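Local coordinates for cell wall surface anchor family protein (Streptococcus agalactiae serogroup V, PDB 3PF2) that serves as the major (backbone) pilin of the type 1 pilus, probably polymerising into its shaft, and binds calcium in this 35-kDa C-terminal fragment, at residues K11-L16 and E27-F32; K108-V113 and D128-E133; A144-A149 and T303-D308; V212-A217 and G230-G235. All coordinates share one frame; numbering follows the deposited sequence.

Contact 1. Residues K11-L16 and E27-F32; sequences KDVKKL and EEFKWF. With CA (calcium ion), chain B.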
loop_
_atom_site.group_PDB
_atom_site.type_symbol
_atom_site.label_atom_id
_atom_site.label_comp_id
_atom_site.label_asym_id
_atom_site.label_seq_id
_atom_site.Cartn_x
_atom_site.Cartn_y
_atom_site.Cartn_z
ATOM N N LYS A 11 1.627 7.829 -12.049
ATOM C CA LYS A 11 2.077 6.943 -10.979
ATOM C C LYS A 11 1.234 5.667 -11.046
ATOM O O LYS A 11 0.039 5.724 -11.326
ATOM C CB LYS A 11 1.923 7.635 -9.614
ATOM C CG LYS A 11 2.629 6.941 -8.430
ATOM C CD LYS A 11 2.375 7.696 -7.123
ATOM C CE LYS A 11 3.078 7.025 -5.932
ATOM N NZ LYS A 11 3.033 7.871 -4.699
ATOM N N ASP A 12 1.881 4.527 -10.819
ATOM C CA ASP A 12 1.213 3.225 -10.738
ATOM C C ASP A 12 1.533 2.586 -9.387
ATOM O O ASP A 12 2.338 3.096 -8.612
ATOM C CB ASP A 12 1.737 2.280 -11.827
ATOM C CG ASP A 12 1.369 2.723 -13.237
ATOM O OD1 ASP A 12 0.512 3.638 -13.395
ATOM O OD2 ASP A 12 1.955 2.162 -14.182
ATOM N N VAL A 13 0.868 1.467 -9.108
ATOM C CA VAL A 13 1.158 0.669 -7.934
ATOM C C VAL A 13 1.180 -0.798 -8.316
ATOM O O VAL A 13 0.469 -1.218 -9.244
ATOM C CB VAL A 13 0.133 0.912 -6.807
ATOM C CG1 VAL A 13 -1.257 0.344 -7.178
ATOM C CG2 VAL A 13 0.646 0.380 -5.467
ATOM N N LYS A 14 2.003 -1.551 -7.579
ATOM C CA LYS A 14 2.151 -3.021 -7.683
ATOM C C LYS A 14 3.023 -3.437 -8.858
ATOM O O LYS A 14 4.013 -4.157 -8.675
ATOM C CB LYS A 14 0.790 -3.770 -7.649
ATOM C CG LYS A 14 0.891 -5.320 -7.498
ATOM C CD LYS A 14 -0.474 -5.912 -7.110
ATOM C CE LYS A 14 -0.382 -7.403 -6.908
ATOM N NZ LYS A 14 -1.707 -7.960 -6.443
ATOM N N LYS A 15 2.648 -3.004 -10.060
ATOM C CA LYS A 15 3.451 -3.215 -11.248
ATOM C C LYS A 15 3.094 -2.139 -12.260
ATOM O O LYS A 15 2.066 -1.456 -12.132
ATOM C CB LYS A 15 3.160 -4.594 -11.855
ATOM C CG LYS A 15 1.724 -4.734 -12.389
ATOM C CD LYS A 15 1.342 -6.192 -12.620
ATOM C CE LYS A 15 0.023 -6.290 -13.367
ATOM N NZ LYS A 15 -0.480 -7.720 -13.320
ATOM N N LEU A 16 3.913 -2.022 -13.303
ATOM C CA LEU A 16 3.600 -1.083 -14.378
ATOM C C LEU A 16 2.277 -1.417 -15.028
ATOM O O LEU A 16 2.033 -2.574 -15.428
ATOM C CB LEU A 16 4.714 -1.057 -15.437
ATOM C CG LEU A 16 6.019 -0.415 -14.956
ATOM C CD1 LEU A 16 7.098 -0.611 -16.022
ATOM C CD2 LEU A 16 5.802 1.078 -14.688
ATOM N N GLU A 27 2.924 -5.338 4.573
ATOM C CA GLU A 27 3.347 -6.072 3.381
ATOM C C GLU A 27 3.972 -5.083 2.406
ATOM O O GLU A 27 3.301 -4.151 1.961
ATOM C CB GLU A 27 2.118 -6.760 2.777
ATOM C CG GLU A 27 2.288 -7.567 1.507
ATOM C CD GLU A 27 1.046 -8.431 1.202
ATOM O OE1 GLU A 27 -0.143 -7.956 1.254
ATOM O OE2 GLU A 27 1.254 -9.617 0.909
ATOM N N GLU A 28 5.252 -5.257 2.097
ATOM C CA GLU A 28 5.934 -4.291 1.227
ATOM C C GLU A 28 5.509 -4.470 -0.234
ATOM O O GLU A 28 5.316 -5.593 -0.706
ATOM C CB GLU A 28 7.458 -4.371 1.376
ATOM C CG GLU A 28 8.193 -3.250 0.622
ATOM C CD GLU A 28 9.690 -3.434 0.620
ATOM O OE1 GLU A 28 10.319 -3.097 1.643
ATOM O OE2 GLU A 28 10.228 -3.902 -0.414
ATOM N N PHE A 29 5.359 -3.347 -0.933
ATOM C CA PHE A 29 5.022 -3.332 -2.356
ATOM C C PHE A 29 5.671 -2.092 -2.984
ATOM O O PHE A 29 6.196 -1.238 -2.278
ATOM C CB PHE A 29 3.493 -3.273 -2.563
ATOM C CG PHE A 29 2.863 -2.050 -1.980
ATOM C CD1 PHE A 29 2.762 -0.874 -2.729
ATOM C CD2 PHE A 29 2.429 -2.044 -0.660
ATOM C CE1 PHE A 29 2.209 0.281 -2.151
ATOM C CE2 PHE A 29 1.868 -0.902 -0.091
ATOM C CZ PHE A 29 1.758 0.256 -0.846
ATOM N N LYS A 30 5.600 -1.992 -4.300
ATOM C CA LYS A 30 6.194 -0.857 -5.005
ATOM C C LYS A 30 5.159 0.084 -5.588
ATOM O O LYS A 30 4.201 -0.367 -6.216
ATOM C CB LYS A 30 7.087 -1.342 -6.130
ATOM C CG LYS A 30 8.270 -2.179 -5.629
ATOM C CD LYS A 30 9.192 -2.530 -6.759
ATOM C CE LYS A 30 10.459 -3.197 -6.234
ATOM N NZ LYS A 30 10.210 -4.618 -5.853
ATOM N N TRP A 31 5.374 1.386 -5.395
ATOM C CA TRP A 31 4.754 2.406 -6.245
ATOM C C TRP A 31 5.719 2.617 -7.409
ATOM O O TRP A 31 6.922 2.343 -7.277
ATOM C CB TRP A 31 4.600 3.718 -5.490
ATOM C CG TRP A 31 3.741 3.681 -4.263
ATOM C CD1 TRP A 31 4.176 3.585 -2.974
ATOM C CD2 TRP A 31 2.310 3.785 -4.200
ATOM N NE1 TRP A 31 3.112 3.607 -2.109
ATOM C CE2 TRP A 31 1.952 3.732 -2.835
ATOM C CE3 TRP A 31 1.292 3.925 -5.170
ATOM C CZ2 TRP A 31 0.625 3.811 -2.397
ATOM C CZ3 TRP A 31 -0.044 3.991 -4.730
ATOM C CH2 TRP A 31 -0.356 3.946 -3.355
ATOM N N PHE A 32 5.213 3.101 -8.542
ATOM C CA PHE A 32 6.088 3.426 -9.683
ATOM C C PHE A 32 5.864 4.870 -10.108
ATOM O O PHE A 32 4.775 5.209 -10.568
ATOM C CB PHE A 32 5.832 2.483 -10.859
ATOM C CG PHE A 32 6.166 1.053 -10.549
ATOM C CD1 PHE A 32 7.392 0.519 -10.900
ATOM C CD2 PHE A 32 5.251 0.256 -9.866
ATOM C CE1 PHE A 32 7.709 -0.830 -10.574
ATOM C CE2 PHE A 32 5.551 -1.069 -9.528
ATOM C CZ PHE A 32 6.779 -1.618 -9.897
HETATM CA CA CA B . -1.090 5.211 -13.346
HETATM O O HOH W 1 4.895 -4.439 -5.935
HETATM O O HOH W 2 -2.909 6.480 -12.522
HETATM O O HOH W 3 -2.315 4.496 -15.267
#
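Asp-12 and Phe-32 face each other as an antiparallel hydrogen-bonded pair: Asp-12 N donates to Phe-32 O at 3.0 Å and Phe-32 N to Asp-12 O at 2.9 Å. Lys-14 N continues the ladder to Lys-30 O (2.8 Å), and a water then bridges Lys-14 O and Lys-30 N. Side-chain packing falls on two faces of the sheet. On one, the Trp-31 indole is sandwiched: Val-13 CG2 lies over one face, 3.6 Å from Trp-31 CE3, beside Phe-29 CE1, while the extended Lys-11 chain brings NZ over the opposite face. On the other, Phe-32 CG lies beside its own backbone N (chi1 -64°), the ring edge at Phe-32 CE2 comes 3.5 Å from Lys-14 C, and Leu-16 CD2 packs on Phe-32 CB. Of the two segments, residues 11-16 supply the calcium ligands: Lys-11 O (2.4 Å) and Asp-12 OD1 (2.2 Å), completed by two waters, Asp-10 and Asp-19, while Asp-12 OD2 pairs with Lys-34. Lys-11 NZ is covalently joined to Asn-152 CG and hydrogen-bonded to Asp-51, the Lys-Asn isopeptide cross-link with an acidic neighbour that is familiar from Ig-like pilin domains.

Contact 2. Residues K108-V113 and D128-E133; sequences KGMTLV and DAAFLE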
loop_
_atom_site.group_PDB
_atom_site.type_symbol
_atom_site.label_atom_id
_atom_site.label_comp_id
_atom_site.label_asym_id
_atom_site.label_seq_id
_atom_site.Cartn_x
_atom_site.Cartn_y
_atom_site.Cartn_z
ATOM N N LYS A 108 20.306 7.487 -26.525
ATOM C CA LYS A 108 20.615 7.286 -27.934
ATOM C C LYS A 108 20.252 5.871 -28.383
ATOM O O LYS A 108 20.644 4.881 -27.758
ATOM C CB LYS A 108 22.088 7.607 -28.217
ATOM C CG LYS A 108 22.419 9.109 -28.183
ATOM C CD LYS A 108 22.298 9.773 -29.552
ATOM C CE LYS A 108 23.358 9.251 -30.535
ATOM N NZ LYS A 108 23.509 10.128 -31.735
ATOM N N GLY A 109 19.471 5.798 -29.455
ATOM C CA GLY A 109 18.974 4.532 -29.959
ATOM C C GLY A 109 17.617 4.140 -29.388
ATOM O O GLY A 109 16.963 3.242 -29.917
ATOM N N MET A 110 17.199 4.806 -28.313
ATOM C CA MET A 110 15.904 4.527 -27.692
ATOM C C MET A 110 14.768 5.246 -28.401
ATOM O O MET A 110 14.967 6.314 -28.989
ATOM C CB MET A 110 15.906 4.947 -26.225
ATOM C CG MET A 110 16.608 3.981 -25.294
ATOM S SD MET A 110 16.491 4.503 -23.575
ATOM C CE MET A 110 17.847 3.552 -22.910
ATOM N N THR A 111 13.572 4.656 -28.341
ATOM C CA THR A 111 12.357 5.324 -28.778
ATOM C C THR A 111 11.611 5.739 -27.512
ATOM O O THR A 111 11.300 4.907 -26.664
ATOM C CB THR A 111 11.507 4.432 -29.690
ATOM O OG1 THR A 111 12.252 4.132 -30.882
ATOM C CG2 THR A 111 10.197 5.128 -30.082
ATOM N N LEU A 112 11.360 7.034 -27.382
ATOM C CA LEU A 112 10.863 7.582 -26.118
ATOM C C LEU A 112 9.344 7.673 -26.123
ATOM O O LEU A 112 8.731 8.115 -27.108
ATOM C CB LEU A 112 11.504 8.951 -25.827
ATOM C CG LEU A 112 13.039 8.985 -25.920
ATOM C CD1 LEU A 112 13.589 10.419 -25.982
ATOM C CD2 LEU A 112 13.667 8.214 -24.780
ATOM N N VAL A 113 8.728 7.223 -25.027
ATOM C CA VAL A 113 7.296 7.413 -24.869
ATOM C C VAL A 113 7.040 8.913 -24.791
ATOM O O VAL A 113 7.795 9.648 -24.150
ATOM C CB VAL A 113 6.761 6.688 -23.623
ATOM C CG1 VAL A 113 5.295 6.992 -23.418
ATOM C CG2 VAL A 113 6.954 5.180 -23.783
ATOM N N ASP A 128 12.644 0.362 -26.970
ATOM C CA ASP A 128 11.759 0.732 -28.066
ATOM C C ASP A 128 10.494 1.448 -27.591
ATOM O O ASP A 128 9.683 1.884 -28.402
ATOM C CB ASP A 128 11.419 -0.501 -28.911
ATOM C CG ASP A 128 12.606 -1.000 -29.709
ATOM O OD1 ASP A 128 13.466 -0.171 -30.080
ATOM O OD2 ASP A 128 12.691 -2.218 -29.964
ATOM N N ALA A 129 10.339 1.556 -26.269
ATOM C CA ALA A 129 9.233 2.292 -25.633
ATOM C C ALA A 129 9.678 2.734 -24.237
ATOM O O ALA A 129 9.232 2.194 -23.214
ATOM C CB ALA A 129 7.966 1.440 -25.583
ATOM N N ALA A 130 10.565 3.733 -24.201
ATOM C CA ALA A 130 11.307 4.068 -22.982
ATOM C C ALA A 130 10.762 5.279 -22.253
ATOM O O ALA A 130 10.325 6.254 -22.880
ATOM C CB ALA A 130 12.788 4.308 -23.300
ATOM N N PHE A 131 10.828 5.219 -20.926
ATOM C CA PHE A 131 10.451 6.335 -20.061
ATOM C C PHE A 131 11.203 6.211 -18.736
ATOM O O PHE A 131 11.866 5.193 -18.491
ATOM C CB PHE A 131 8.923 6.363 -19.854
ATOM C CG PHE A 131 8.387 5.172 -19.114
ATOM C CD1 PHE A 131 8.233 5.221 -17.723
ATOM C CD2 PHE A 131 8.028 4.003 -19.801
ATOM C CE1 PHE A 131 7.750 4.104 -17.014
ATOM C CE2 PHE A 131 7.539 2.893 -19.090
ATOM C CZ PHE A 131 7.399 2.965 -17.698
ATOM N N LEU A 132 11.132 7.247 -17.900
ATOM C CA LEU A 132 11.781 7.232 -16.592
ATOM C C LEU A 132 10.882 6.527 -15.584
ATOM O O LEU A 132 9.735 6.920 -15.371
ATOM C CB LEU A 132 12.119 8.643 -16.103
ATOM C CG LEU A 132 12.747 8.749 -14.702
ATOM C CD1 LEU A 132 14.164 8.182 -14.713
ATOM C CD2 LEU A 132 12.763 10.188 -14.174
ATOM N N GLU A 133 11.431 5.478 -14.976
ATOM C CA GLU A 133 10.698 4.633 -14.041
ATOM C C GLU A 133 11.410 4.620 -12.700
ATOM O O GLU A 133 12.586 4.270 -12.620
ATOM C CB GLU A 133 10.568 3.222 -14.613
ATOM C CG GLU A 133 10.030 2.174 -13.644
ATOM C CD GLU A 133 10.149 0.760 -14.197
ATOM O OE1 GLU A 133 10.536 0.562 -15.376
ATOM O OE2 GLU A 133 9.819 -0.180 -13.438
HETATM O O HOH W 4 14.487 2.418 -30.664
HETATM O O HOH W 5 9.716 8.901 -22.319
#
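A single backbone bridge, Leu-112 with Ala-130, ties the loop between helices 100-106 and 116-121 to the lead-in of strand 132-140, within the Cna-B-like part of the chain. Two bonds from opposite ends of Ala-130 define it. Ala-130 N donates to Thr-111 O at 2.8 Å and 166°, and Ala-130 O receives Val-113 N at 2.8 Å and 168°. The same carbonyl takes a second hydrogen bond, from a water that also donates to Val-113 O. Side chains fill in around this bridge. Met-110, extended beyond CG, lays SD 3.7 Å from Ala-130 CB. Val-113 CG2, set beside its own backbone N by chi1, touches Ala-129 C at 3.7 Å and comes within 4.3 Å of Phe-131 CD2; Leu-119 of helix 116-121 meets the same ring. At the exposed edge, Thr-111 CB rests 3.4 Å from Asp-128 O, and one water accepts from Thr-111 OG1 (2.8 Å) while donating to Gly-109 O and, in one of two conformers of Asp-128 and so less surely, to its OD1. Both cross-segment hydrogen bonds are backbone to backbone, so the peptide groups carry the pairing and the side chains add mainly apolar packing.

Contact 3. Residues A144-A149 and T303-D308; sequences AVLGKA and TVDSAD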
loop_
_atom_site.group_PDB
_atom_site.type_symbol
_atom_site.label_atom_id
_atom_site.label_comp_id
_atom_site.label_asym_id
_atom_site.label_seq_id
_atom_site.Cartn_x
_atom_site.Cartn_y
_atom_site.Cartn_z
ATOM N N ALA A 144 -3.790 3.918 8.383
ATOM C CA ALA A 144 -4.771 3.739 7.317
ATOM C C ALA A 144 -6.185 3.673 7.877
ATOM O O ALA A 144 -6.402 3.192 9.009
ATOM C CB ALA A 144 -4.464 2.461 6.535
ATOM N N VAL A 145 -7.155 4.154 7.102
ATOM C CA VAL A 145 -8.561 3.899 7.430
ATOM C C VAL A 145 -8.931 2.608 6.725
ATOM O O VAL A 145 -8.684 2.474 5.526
ATOM C CB VAL A 145 -9.491 5.048 6.981
ATOM C CG1 VAL A 145 -10.967 4.688 7.232
ATOM C CG2 VAL A 145 -9.174 6.303 7.747
ATOM N N LEU A 146 -9.497 1.653 7.465
ATOM C CA LEU A 146 -9.810 0.351 6.876
ATOM C C LEU A 146 -10.936 0.459 5.839
ATOM O O LEU A 146 -12.002 1.007 6.124
ATOM C CB LEU A 146 -10.110 -0.685 7.967
ATOM C CG LEU A 146 -8.991 -0.897 9.000
ATOM C CD1 LEU A 146 -9.338 -2.059 9.912
ATOM C CD2 LEU A 146 -7.615 -1.153 8.346
ATOM N N GLY A 147 -10.661 -0.042 4.633
ATOM C CA GLY A 147 -11.590 0.012 3.503
ATOM C C GLY A 147 -11.502 1.290 2.693
ATOM O O GLY A 147 -12.255 1.466 1.727
ATOM N N LYS A 148 -10.592 2.185 3.078
ATOM C CA LYS A 148 -10.460 3.485 2.394
ATOM C C LYS A 148 -9.322 3.493 1.379
ATOM O O LYS A 148 -8.251 2.948 1.641
ATOM C CB LYS A 148 -10.270 4.607 3.422
ATOM C CG LYS A 148 -10.426 6.009 2.848
ATOM C CD LYS A 148 -10.189 7.047 3.937
ATOM C CE LYS A 148 -10.450 8.461 3.429
ATOM N NZ LYS A 148 -11.898 8.707 3.264
ATOM N N ALA A 149 -9.550 4.112 0.216
ATOM C CA ALA A 149 -8.470 4.283 -0.761
ATOM C C ALA A 149 -7.371 5.194 -0.201
ATOM O O ALA A 149 -7.637 6.289 0.324
ATOM C CB ALA A 149 -9.010 4.834 -2.058
ATOM N N THR A 303 -11.870 10.014 8.279
ATOM C CA THR A 303 -10.408 10.134 8.267
ATOM C C THR A 303 -9.721 9.319 9.365
ATOM O O THR A 303 -8.487 9.275 9.450
ATOM C CB THR A 303 -9.953 11.615 8.305
ATOM O OG1 THR A 303 -10.690 12.302 9.319
ATOM C CG2 THR A 303 -10.196 12.272 6.952
ATOM N N VAL A 304 -10.533 8.645 10.181
ATOM C CA VAL A 304 -10.066 7.700 11.185
ATOM C C VAL A 304 -11.150 6.628 11.316
ATOM O O VAL A 304 -12.327 6.924 11.133
ATOM C CB VAL A 304 -9.815 8.378 12.570
ATOM C CG1 VAL A 304 -11.133 8.827 13.237
ATOM C CG2 VAL A 304 -9.039 7.452 13.485
ATOM N N ASP A 305 -10.749 5.395 11.621
ATOM C CA ASP A 305 -11.714 4.295 11.779
ATOM C C ASP A 305 -12.864 4.620 12.740
ATOM O O ASP A 305 -12.644 5.224 13.807
ATOM C CB ASP A 305 -11.036 3.030 12.308
ATOM C CG ASP A 305 -10.099 2.391 11.314
ATOM O OD1 ASP A 305 -10.310 2.503 10.092
ATOM O OD2 ASP A 305 -9.150 1.744 11.783
ATOM N N SER A 306 -14.067 4.189 12.358
ATOM C CA SER A 306 -15.235 4.286 13.239
ATOM C C SER A 306 -15.540 2.956 13.929
ATOM O O SER A 306 -16.215 2.930 14.957
ATOM C CB SER A 306 -16.471 4.792 12.485
ATOM O OG SER A 306 -16.688 4.072 11.286
ATOM N N ALA A 307 -15.025 1.858 13.372
ATOM C CA ALA A 307 -15.236 0.509 13.931
ATOM C C ALA A 307 -16.709 0.209 14.222
ATOM O O ALA A 307 -17.062 -0.315 15.292
ATOM C CB ALA A 307 -14.363 0.297 15.182
ATOM N N ASP A 308 -17.559 0.530 13.256
ATOM C CA ASP A 308 -19.000 0.450 13.439
ATOM C C ASP A 308 -19.690 -0.633 12.610
ATOM O O ASP A 308 -20.905 -0.799 12.706
ATOM C CB ASP A 308 -19.656 1.819 13.198
ATOM C CG ASP A 308 -19.569 2.271 11.752
ATOM O OD1 ASP A 308 -18.517 2.052 11.098
ATOM O OD2 ASP A 308 -20.564 2.866 11.271
HETATM O O HOH W 6 -7.826 4.826 11.461
HETATM O O HOH W 7 -6.556 1.104 10.675
#
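Leu-146 N, in the type II beta turn from Val-145 to Lys-148, meets the carboxylate of Asp-305, so that a turn of the Cna-B-like region is held by a loop of the prealbumin-like region. The tight part centres on this one bond. Asp-305 OD1 accepts Leu-146 N with its syn lone pair at 2.9 Å and 167°, and chi1 of -69° places CG beside the aspartate's own N. The same carboxylate lies against hydrocarbon: Leu-146 CG is 3.8 Å from Asp-305 OD2, and Val-145 CG1 is 3.7 Å from Asp-305 OD1. On its other branch, Val-145 CG2 presses on the backbone at Thr-303 C, 3.5 Å away. Asp-305 OD2 also forms a salt bridge with Lys-251, which would be expected to favour the charged carboxylate. The turn closes through Lys-148 N to Val-145 O, with Gly-147 at positive phi, and Lys-148 NZ reaches the carbonyls of Pro-299 and Ile-302. The looser part is mediated by solvent, where the two backbones do not bond directly: one water lies near both Ala-144 O and Asp-305 OD2, and a second accepts from Asp-305 N at 3.0 Å and donates to Ala-144 O over a longer 3.3 Å.

Contact 4. Residues V212-A217 and G230-G235; sequences VKWTDA and GEAVTG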
loop_
_atom_site.group_PDB
_atom_site.type_symbol
_atom_site.label_atom_id
_atom_site.label_comp_id
_atom_site.label_asym_id
_atom_site.label_seq_id
_atom_site.Cartn_x
_atom_site.Cartn_y
_atom_site.Cartn_z
ATOM N N VAL A 212 -1.707 -16.729 8.887
ATOM C CA VAL A 212 -1.271 -15.351 8.759
ATOM C C VAL A 212 -0.299 -15.067 9.909
ATOM O O VAL A 212 -0.591 -15.363 11.077
ATOM C CB VAL A 212 -2.467 -14.385 8.807
ATOM C CG1 VAL A 212 -2.042 -12.969 8.446
ATOM C CG2 VAL A 212 -3.592 -14.880 7.863
ATOM N N LYS A 213 0.858 -14.509 9.573
ATOM C CA LYS A 213 1.902 -14.281 10.570
ATOM C C LYS A 213 1.971 -12.826 10.985
ATOM O O LYS A 213 1.687 -11.921 10.178
ATOM C CB LYS A 213 3.269 -14.736 10.038
ATOM C CG LYS A 213 3.426 -16.252 9.956
ATOM C CD LYS A 213 4.797 -16.655 9.387
ATOM C CE LYS A 213 4.971 -16.228 7.940
ATOM N NZ LYS A 213 6.405 -16.300 7.545
ATOM N N TRP A 214 2.348 -12.612 12.246
ATOM C CA TRP A 214 2.623 -11.280 12.755
ATOM C C TRP A 214 3.854 -10.700 12.095
ATOM O O TRP A 214 4.843 -11.406 11.832
ATOM C CB TRP A 214 2.878 -11.287 14.262
ATOM C CG TRP A 214 1.677 -11.482 15.132
ATOM C CD1 TRP A 214 1.459 -12.520 15.980
ATOM C CD2 TRP A 214 0.538 -10.608 15.265
ATOM N NE1 TRP A 214 0.260 -12.361 16.629
ATOM C CE2 TRP A 214 -0.328 -11.200 16.206
ATOM C CE3 TRP A 214 0.163 -9.395 14.668
ATOM C CZ2 TRP A 214 -1.552 -10.618 16.576
ATOM C CZ3 TRP A 214 -1.062 -8.812 15.037
ATOM C CH2 TRP A 214 -1.898 -9.430 15.985
ATOM N N THR A 215 3.772 -9.409 11.824
ATOM C CA THR A 215 4.952 -8.595 11.570
ATOM C C THR A 215 4.931 -7.429 12.561
ATOM O O THR A 215 3.906 -7.163 13.205
ATOM C CB THR A 215 4.947 -8.031 10.140
ATOM O OG1 THR A 215 3.772 -7.234 9.956
ATOM C CG2 THR A 215 4.994 -9.147 9.100
ATOM N N ASP A 216 6.056 -6.726 12.679
ATOM C CA ASP A 216 6.105 -5.508 13.488
ATOM C C ASP A 216 4.985 -4.525 13.117
ATOM O O ASP A 216 4.339 -3.943 13.995
ATOM C CB ASP A 216 7.480 -4.835 13.348
ATOM C CG ASP A 216 8.589 -5.602 14.051
ATOM O OD1 ASP A 216 8.305 -6.495 14.878
ATOM O OD2 ASP A 216 9.769 -5.304 13.784
ATOM N N ALA A 217 4.741 -4.358 11.820
ATOM C CA ALA A 217 3.703 -3.425 11.343
ATOM C C ALA A 217 2.271 -3.865 11.707
ATOM O O ALA A 217 1.431 -3.038 12.077
ATOM C CB ALA A 217 3.828 -3.221 9.852
ATOM N N GLY A 230 -2.261 -14.736 23.926
ATOM C CA GLY A 230 -0.850 -14.823 24.284
ATOM C C GLY A 230 -0.078 -13.603 23.836
ATOM O O GLY A 230 -0.616 -12.498 23.768
ATOM N N GLU A 231 1.191 -13.806 23.508
ATOM C CA GLU A 231 2.053 -12.698 23.165
ATOM C C GLU A 231 2.290 -12.677 21.664
ATOM O O GLU A 231 2.609 -13.707 21.062
ATOM C CB GLU A 231 3.373 -12.776 23.953
ATOM C CG GLU A 231 3.200 -12.814 25.488
ATOM C CD GLU A 231 2.567 -11.548 26.051
ATOM O OE1 GLU A 231 3.090 -10.441 25.806
ATOM O OE2 GLU A 231 1.544 -11.661 26.751
ATOM N N ALA A 232 2.105 -11.505 21.069
ATOM C CA ALA A 232 2.293 -11.314 19.636
ATOM C C ALA A 232 3.728 -10.901 19.329
ATOM O O ALA A 232 4.186 -9.840 19.777
ATOM C CB ALA A 232 1.328 -10.267 19.121
ATOM N N VAL A 233 4.432 -11.745 18.569
ATOM C CA VAL A 233 5.786 -11.437 18.090
ATOM C C VAL A 233 5.965 -11.846 16.631
ATOM O O VAL A 233 5.517 -12.922 16.223
ATOM C CB VAL A 233 6.911 -12.140 18.908
ATOM C CG1 VAL A 233 8.079 -11.165 19.137
ATOM C CG2 VAL A 233 6.397 -12.709 20.242
ATOM N N THR A 234 6.647 -10.986 15.870
ATOM C CA THR A 234 6.951 -11.196 14.447
ATOM C C THR A 234 7.441 -12.609 14.115
ATOM O O THR A 234 8.296 -13.167 14.815
ATOM C CB THR A 234 7.959 -10.134 13.942
ATOM O OG1 THR A 234 7.372 -8.838 14.082
ATOM C CG2 THR A 234 8.323 -10.345 12.470
ATOM N N GLY A 235 6.863 -13.179 13.055
ATOM C CA GLY A 235 7.269 -14.483 12.529
ATOM C C GLY A 235 6.427 -15.636 13.035
ATOM O O GLY A 235 6.518 -16.751 12.519
HETATM O O HOH W 8 7.961 -8.408 17.173
#
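Gly-235 N donates to Trp-214 O at 3.0 Å and 168°, where the touching parts of the two backbones, end to end, run 107° apart and come closest at Thr-215 and Thr-234, 4.4 Å between their CA atoms. The same carbonyl receives a CA-H...O contact from Thr-234 CA at 3.4 Å, so two neighbouring residues converge on Trp-214 O. Gly-235 has a phi of 96°, and with its psi a side chain would be jammed against the preceding carbonyl. Trp-214 is the buried member of an otherwise superficial contact. The indole presents one face to Ala-232, whose CB sits 3.6 Å from the centroid of the five-membered ring, shifted toward the rim and 3.4 Å from Trp-214 NE1: a CH-pi contact. Ile-219, Ile-228 and Ile-238 also pack on this side chain. The polar side belongs to Thr-234 and Asp-216, which cross at about a right angle. Thr-234 OG1 donates to Asp-216 OD1 at 2.6 Å, approaching from above the carboxylate plane, and a water donates to the same oxygen while accepting from Thr-234 N, so OD1 is gripped twice. More peripherally, the Lys-213 chain lays CD 3.6 Å from Gly-235 O. Thr-215 occupies the N-cap of helix 216-221, its OG1 hydrogen-bonded to Leu-218 N. Together these contacts clasp a capped helix start to the loop that leads on toward strand 239-241, in the connection between strands 201-206 and 239-241 of the prealbumin-like domain.

Contact 1 is the buried one, a strand pairing beside a metal site; contact 4 lies on the surface, and contacts 2 and 3 are intermediate. Contacts 1 and 2 serve the same antiparallel sheet, since strands 29-35 and 132-140 are neighbours, and they touch directly: Leu-16 CD2 lies 3.9 Å from Phe-131 CZ. Contacts 3 and 4 do not touch, their nearest atoms about 9 Å apart, and neither touches contact 1. Contact 3 joins the Cna-B-like region to the prealbumin-like one. Chemistry follows place: a ladder, aromatic packing and metal ligation in contact 1, backbone bonds in contact 2, a carboxylate with waters in contact 3, and a hydroxyl-carboxylate pair with a covered indole in contact 4.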